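Local coordinates for aldehyde dehydrogenase 21 (Physcomitrella patens subsp. patens, PDB 5MZ8) that oxidises an aldehyde to the carboxylic acid succinate, using NADP(+) as the hydride acceptor, as a member of the aldehyde dehydrogenase family, at the interface of chains A and B and the interface of chains A and C. Sequence-based numbering; all coordinates share one arbitrary frame. Chains: chain A/B/C, aldehyde dehydrogenase 21.

Contact 1: the interface of chains A and B. Residues chain A 458-461, 463, 466; chain B 177, 505.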
loop_
_atom_site.group_PDB
_atom_site.type_symbol
_atom_site.label_atom_id
_atom_site.label_comp_id
_atom_site.label_asym_id
_atom_site.label_seq_id
_atom_site.Cartn_x
_atom_site.Cartn_y
_atom_site.Cartn_z
ATOM N N PHE A 458 -0.238 24.175 -0.630
ATOM C CA PHE A 458 -0.007 22.808 -0.150
ATOM C C PHE A 458 1.511 22.537 -0.074
ATOM O O PHE A 458 1.990 22.005 0.921
ATOM C CB PHE A 458 -0.724 21.775 -1.064
ATOM C CG PHE A 458 -0.620 20.321 -0.665
ATOM C CD1 PHE A 458 -0.557 19.947 0.678
ATOM C CD2 PHE A 458 -0.648 19.319 -1.624
ATOM C CE1 PHE A 458 -0.506 18.598 1.049
ATOM C CE2 PHE A 458 -0.598 17.967 -1.252
ATOM C CZ PHE A 458 -0.532 17.616 0.085
ATOM N N GLU A 459 2.259 22.966 -1.093
ATOM C CA GLU A 459 3.703 22.785 -1.164
ATOM C C GLU A 459 4.522 23.650 -0.173
ATOM O O GLU A 459 5.495 23.150 0.405
ATOM C CB GLU A 459 4.179 23.046 -2.606
ATOM C CG GLU A 459 5.402 22.235 -3.025
ATOM C CD GLU A 459 5.197 20.739 -3.211
ATOM O OE1 GLU A 459 6.215 20.012 -3.216
ATOM O OE2 GLU A 459 4.032 20.291 -3.346
ATOM N N HIS A 460 4.148 24.937 0.007
ATOM C CA HIS A 460 4.960 25.857 0.795
ATOM C C HIS A 460 4.496 26.161 2.222
ATOM O O HIS A 460 5.320 26.666 2.990
ATOM C CB HIS A 460 5.174 27.156 0.015
ATOM C CG HIS A 460 5.963 26.909 -1.234
ATOM N ND1 HIS A 460 5.336 26.721 -2.460
ATOM C CD2 HIS A 460 7.287 26.685 -1.389
ATOM C CE1 HIS A 460 6.305 26.468 -3.327
ATOM N NE2 HIS A 460 7.494 26.436 -2.727
ATOM N N MET A 461 3.249 25.829 2.612
ATOM C CA MET A 461 2.811 26.071 3.996
ATOM C C MET A 461 3.462 25.036 4.939
ATOM O O MET A 461 3.360 23.836 4.700
ATOM C CB MET A 461 1.283 26.093 4.115
ATOM C CG MET A 461 0.681 27.377 3.622
ATOM S SD MET A 461 -1.114 27.254 3.517
ATOM C CE MET A 461 -1.545 28.958 3.442
ATOM N N VAL A 463 3.163 23.266 7.684
ATOM C CA VAL A 463 2.156 22.706 8.599
ATOM C C VAL A 463 1.951 21.211 8.357
ATOM O O VAL A 463 2.435 20.693 7.362
ATOM C CB VAL A 463 0.805 23.469 8.434
ATOM C CG1 VAL A 463 0.882 24.864 8.999
ATOM C CG2 VAL A 463 0.360 23.510 6.977
ATOM N N VAL A 466 -3.147 21.391 5.378
ATOM C CA VAL A 466 -3.575 22.587 4.658
ATOM C C VAL A 466 -5.046 22.384 4.343
ATOM O O VAL A 466 -5.410 21.392 3.715
ATOM C CB VAL A 466 -2.740 22.871 3.373
ATOM C CG1 VAL A 466 -3.249 24.116 2.642
ATOM C CG2 VAL A 466 -1.251 23.007 3.684
ATOM N N PHE B 177 6.911 15.189 2.696
ATOM C CA PHE B 177 7.857 16.278 2.452
ATOM C C PHE B 177 9.147 16.077 3.236
ATOM O O PHE B 177 9.092 15.520 4.338
ATOM C CB PHE B 177 7.208 17.633 2.840
ATOM C CG PHE B 177 6.086 18.069 1.933
ATOM C CD1 PHE B 177 4.805 17.566 2.094
ATOM C CD2 PHE B 177 6.306 18.998 0.925
ATOM C CE1 PHE B 177 3.773 17.960 1.243
ATOM C CE2 PHE B 177 5.265 19.400 0.088
ATOM C CZ PHE B 177 4.007 18.880 0.255
ATOM N N LYS B 505 1.922 15.567 5.207
ATOM C CA LYS B 505 1.096 16.760 5.034
ATOM C C LYS B 505 -0.142 16.359 4.270
ATOM O O LYS B 505 -0.043 15.708 3.246
ATOM C CB LYS B 505 1.825 17.891 4.295
ATOM C CG LYS B 505 1.148 19.268 4.490
ATOM C CD LYS B 505 1.760 20.373 3.607
ATOM C CE LYS B 505 3.214 20.648 3.916
ATOM N NZ LYS B 505 3.806 21.688 3.033
#
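B:Lys505 spans the boundary and delivers its ammonium group to two main-chain carbonyls of chain A, NZ lying 2.8 Å from A:Phe458 O and 2.8 Å from A:Met461 O. In this aldehyde dehydrogenase the lysine belongs to strand 502-510, and with strand 170-178 it forms part of the projecting sheet that the family uses in subunit association. The two acceptors come from the end of helix 451-460 and the residue just after it, so the cation meets carbonyls at a helix C-terminus, where the helix dipole would probably favour a positive charge. Neither bond is strictly coplanar with its carbonyl: the donor is tilted 17° at A:Phe458 and 26° at A:Met461. The alkyl chain runs past A:Phe458 in the opposite direction, its CD 3.8 Å from ring carbon CD1, while A:Val466 CG2 touches the same methylene at 4.0 Å. Extended at its other torsions, the lysine chain bends at CG-CD (chi3 -63°), which helps steer the amine toward the helix end. NZ lies 3.9 Å above the plane of the B:Phe177 ring, over its centre; this aromatic face, from the same chain, backs the ammonium group. Around the far rim of that ring, CE2 meets the carboxylate carbon CD of A:Glu459 at 3.6 Å, although the glutamate is poorly ordered and its position carries limited weight.

Contact 2: the interface of chains A and B. Residues chain A 455, 458, 468; chain B 173, 507.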
loop_
_atom_site.group_PDB
_atom_site.type_symbol
_atom_site.label_atom_id
_atom_site.label_comp_id
_atom_site.label_asym_id
_atom_site.label_seq_id
_atom_site.Cartn_x
_atom_site.Cartn_y
_atom_site.Cartn_z
ATOM N N PHE A 455 -2.235 24.523 -4.865
ATOM C CA PHE A 455 -1.134 23.570 -4.781
ATOM C C PHE A 455 0.191 24.229 -4.384
ATOM O O PHE A 455 1.043 23.540 -3.820
ATOM C CB PHE A 455 -1.038 22.716 -6.055
ATOM C CG PHE A 455 -2.158 21.691 -6.096
ATOM C CD1 PHE A 455 -2.025 20.461 -5.456
ATOM C CD2 PHE A 455 -3.368 21.983 -6.710
ATOM C CE1 PHE A 455 -3.067 19.518 -5.484
ATOM C CE2 PHE A 455 -4.417 21.048 -6.722
ATOM C CZ PHE A 455 -4.262 19.824 -6.106
ATOM N N PHE A 458 -0.238 24.175 -0.630
ATOM C CA PHE A 458 -0.007 22.808 -0.150
ATOM C C PHE A 458 1.511 22.537 -0.074
ATOM O O PHE A 458 1.990 22.005 0.921
ATOM C CB PHE A 458 -0.724 21.775 -1.064
ATOM C CG PHE A 458 -0.620 20.321 -0.665
ATOM C CD1 PHE A 458 -0.557 19.947 0.678
ATOM C CD2 PHE A 458 -0.648 19.319 -1.624
ATOM C CE1 PHE A 458 -0.506 18.598 1.049
ATOM C CE2 PHE A 458 -0.598 17.967 -1.252
ATOM C CZ PHE A 458 -0.532 17.616 0.085
ATOM N N LEU A 468 -8.184 23.416 2.349
ATOM C CA LEU A 468 -8.545 24.069 1.108
ATOM C C LEU A 468 -10.041 24.350 1.056
ATOM O O LEU A 468 -10.876 23.435 1.091
ATOM C CB LEU A 468 -8.039 23.255 -0.108
ATOM C CG LEU A 468 -8.329 23.786 -1.521
ATOM C CD1 LEU A 468 -7.840 25.235 -1.719
ATOM C CD2 LEU A 468 -7.717 22.866 -2.558
ATOM N N ILE B 173 -5.510 14.748 0.072
ATOM C CA ILE B 173 -4.303 14.337 -0.644
ATOM C C ILE B 173 -3.223 14.330 0.415
ATOM O O ILE B 173 -2.932 15.372 0.989
ATOM C CB ILE B 173 -3.911 15.235 -1.854
ATOM C CG1 ILE B 173 -4.967 15.152 -2.981
ATOM C CG2 ILE B 173 -2.525 14.793 -2.379
ATOM C CD1 ILE B 173 -4.926 16.289 -3.995
ATOM N N LEU B 507 -3.684 17.768 2.339
ATOM C CA LEU B 507 -4.447 18.864 1.754
ATOM C C LEU B 507 -5.911 18.399 1.909
ATOM O O LEU B 507 -6.314 17.472 1.212
ATOM C CB LEU B 507 -4.092 19.082 0.269
ATOM C CG LEU B 507 -4.848 20.190 -0.485
ATOM C CD1 LEU B 507 -4.516 21.572 0.063
ATOM C CD2 LEU B 507 -4.544 20.130 -1.979
#
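B:Ile173 O makes the nearest polar approach in this patch, 3.4 Å from ring carbon CZ of A:Phe458, a carbonyl-to-aromatic contact rather than a hydrogen bond. The surrounding packing is an apolar core between aldehyde dehydrogenase subunits, where helix 451-460 of chain A rests against strands 170-178 and 502-510 of chain B. B:Leu507 is placed over the phenylalanine: its CB sits 3.6 Å from the ring centroid, above the middle of one face, a CH-pi arrangement. A:Phe458 CG lies opposite the backbone N (chi1 -178°), which carries the ring out toward B:Leu507. Beyond CB the leucine forks; both methyls also brush A:Phe458, but beyond it they part. CD1 reaches A:Leu468 CB at 3.9 Å, on strand 465-468, whereas CD2 meets CE1 of A:Phe455 at 3.9 Å, the two side chains crossing at about a right angle. The branched tip is thus wedged between helix and strand of the opposing subunit, which should restrict its rotation. B:Ile173 also contributes both of its branches. Its CG2 methyl touches A:Phe458 at CE2 (3.9 Å), and at the end of the longer branch CD1 lies 4.0 Å from A:Phe455 CE1.

Contact 3: the interface of chains A and C. Residues chain A 146, 149-150, 153, 495; chain C 152-153, 155.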
loop_
_atom_site.group_PDB
_atom_site.type_symbol
_atom_site.label_atom_id
_atom_site.label_comp_id
_atom_site.label_asym_id
_atom_site.label_seq_id
_atom_site.Cartn_x
_atom_site.Cartn_y
_atom_site.Cartn_z
ATOM N N VAL A 146 -13.793 4.129 13.648
ATOM C CA VAL A 146 -12.628 4.044 12.751
ATOM C C VAL A 146 -11.615 3.033 13.350
ATOM O O VAL A 146 -11.045 2.234 12.608
ATOM C CB VAL A 146 -11.960 5.433 12.467
ATOM C CG1 VAL A 146 -10.630 5.274 11.737
ATOM C CG2 VAL A 146 -12.893 6.353 11.671
ATOM N N GLU A 149 -12.698 -0.707 12.906
ATOM C CA GLU A 149 -12.452 -1.141 11.536
ATOM C C GLU A 149 -10.978 -1.349 11.249
ATOM O O GLU A 149 -10.627 -2.252 10.491
ATOM C CB GLU A 149 -13.059 -0.137 10.569
ATOM C CG GLU A 149 -14.553 -0.013 10.789
ATOM C CD GLU A 149 -15.230 1.162 10.127
ATOM O OE1 GLU A 149 -14.562 1.948 9.414
ATOM O OE2 GLU A 149 -16.444 1.319 10.369
ATOM N N GLU A 150 -10.112 -0.509 11.848
ATOM C CA GLU A 150 -8.666 -0.588 11.678
ATOM C C GLU A 150 -8.041 -1.773 12.423
ATOM O O GLU A 150 -7.002 -2.271 12.001
ATOM C CB GLU A 150 -8.005 0.712 12.102
ATOM C CG GLU A 150 -8.235 1.882 11.165
ATOM C CD GLU A 150 -7.717 1.781 9.748
ATOM O OE1 GLU A 150 -8.286 2.480 8.879
ATOM O OE2 GLU A 150 -6.751 1.021 9.501
ATOM N N ARG A 153 -7.471 -4.710 10.270
ATOM C CA ARG A 153 -6.729 -4.309 9.067
ATOM C C ARG A 153 -5.263 -3.986 9.315
ATOM O O ARG A 153 -4.705 -3.140 8.610
ATOM C CB ARG A 153 -7.384 -3.066 8.455
ATOM C CG ARG A 153 -8.516 -3.405 7.556
ATOM C CD ARG A 153 -9.401 -2.220 7.246
ATOM N NE ARG A 153 -10.481 -2.722 6.409
ATOM C CZ ARG A 153 -11.579 -3.280 6.880
ATOM N NH1 ARG A 153 -11.823 -3.283 8.187
ATOM N NH2 ARG A 153 -12.471 -3.799 6.050
ATOM N N LYS A 495 -5.461 5.489 12.316
ATOM C CA LYS A 495 -4.453 4.625 11.701
ATOM C C LYS A 495 -3.013 5.146 11.889
ATOM O O LYS A 495 -2.098 4.336 12.027
ATOM C CB LYS A 495 -4.777 4.294 10.229
ATOM C CG LYS A 495 -4.726 5.450 9.248
ATOM C CD LYS A 495 -4.892 4.939 7.824
ATOM C CE LYS A 495 -4.985 6.071 6.838
ATOM N NZ LYS A 495 -4.840 5.593 5.442
ATOM N N VAL C 152 -15.595 3.052 2.862
ATOM C CA VAL C 152 -14.988 4.290 3.374
ATOM C C VAL C 152 -13.442 4.254 3.271
ATOM O O VAL C 152 -12.768 5.152 3.776
ATOM C CB VAL C 152 -15.484 4.669 4.818
ATOM C CG1 VAL C 152 -16.926 5.152 4.802
ATOM C CG2 VAL C 152 -15.302 3.530 5.820
ATOM N N ARG C 153 -12.900 3.247 2.558
ATOM C CA ARG C 153 -11.461 3.001 2.386
ATOM C C ARG C 153 -11.029 2.835 0.950
ATOM O O ARG C 153 -10.071 2.100 0.705
ATOM C CB ARG C 153 -11.053 1.736 3.167
ATOM C CG ARG C 153 -10.767 2.026 4.606
ATOM C CD ARG C 153 -10.742 0.785 5.466
ATOM N NE ARG C 153 -10.520 1.226 6.834
ATOM C CZ ARG C 153 -11.478 1.623 7.661
ATOM N NH1 ARG C 153 -12.755 1.514 7.313
ATOM N NH2 ARG C 153 -11.172 2.083 8.862
ATOM N N TYR C 155 -8.913 3.979 -1.355
ATOM C CA TYR C 155 -7.755 4.866 -1.457
ATOM C C TYR C 155 -7.257 5.003 -2.866
ATOM O O TYR C 155 -7.345 4.071 -3.663
ATOM C CB TYR C 155 -6.613 4.415 -0.526
ATOM C CG TYR C 155 -7.002 4.349 0.936
ATOM C CD1 TYR C 155 -7.509 5.467 1.598
ATOM C CD2 TYR C 155 -6.843 3.176 1.667
ATOM C CE1 TYR C 155 -7.892 5.407 2.939
ATOM C CE2 TYR C 155 -7.200 3.110 3.017
ATOM C CZ TYR C 155 -7.725 4.232 3.652
ATOM O OH TYR C 155 -8.091 4.185 4.984
#
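The guanidinium of C:Arg153 meets chain A along its edge, with A:Glu149 OE1 and the carboxylate carbon of A:Glu150 in its plane; that of A:Arg153 has A:Glu149 O at its edge, bonded to NH1 at 2.8 Å. The ring of C:Tyr155 carries C:Arg153 O 3.5 Å above one face, toward the rim, while A:Lys495 NZ approaches from the opposite side of the ring plane, beyond the rim beside the phenol oxygen, 3.7 Å from C:Tyr155 CZ. Two salt bridges carry the contact. C:Arg153 NH1 reaches A:Glu149 OE1 at 2.8 Å, on the anti side but 33° out of the carboxylate plane, and NH2 reaches A:Glu150 OE1 at 2.9 Å. NE joins NH2 on that second oxygen at 3.3 Å, a side-on grip arriving above the carboxylate plane. A:Glu150 bends at chi2 (-62°), bringing its OE1 back to this edge. Replacing C:Arg153 by an alanine would probably leave the carboxylates of A:Glu149 and A:Glu150 without their cationic mate across the boundary. A:Arg153 CD and C:Arg153 CD touch at 3.7 Å, with guanidinium planes 34° apart. Because the interface is two-fold symmetric, A:Arg153 repeats the grip on chain C, so the paired arginines probably help fasten these two subunits within the tetrameric assembly.

Contact 1 and contact 2 are neighbouring parts of one A-B interface, their C-alpha centres about 7 Å apart; A:Phe458 belongs to both, and helix 451-460, strand 465-468 and B strands 170-178 and 502-510 run through each. A polar helix-end anchor thus adjoins an apolar core. Contact 3 lies about 24 Å from contact 1 and 21 Å from contact 2, and faces a different subunit through helix 130-150. Chain A therefore uses separate surfaces for its two partners, consistent with a dimer-of-dimers tetramer. The centres lie about 16, 18 and 18 Å from A:Glu285, the predicted active-site residue, so these contacts more likely serve assembly than catalysis.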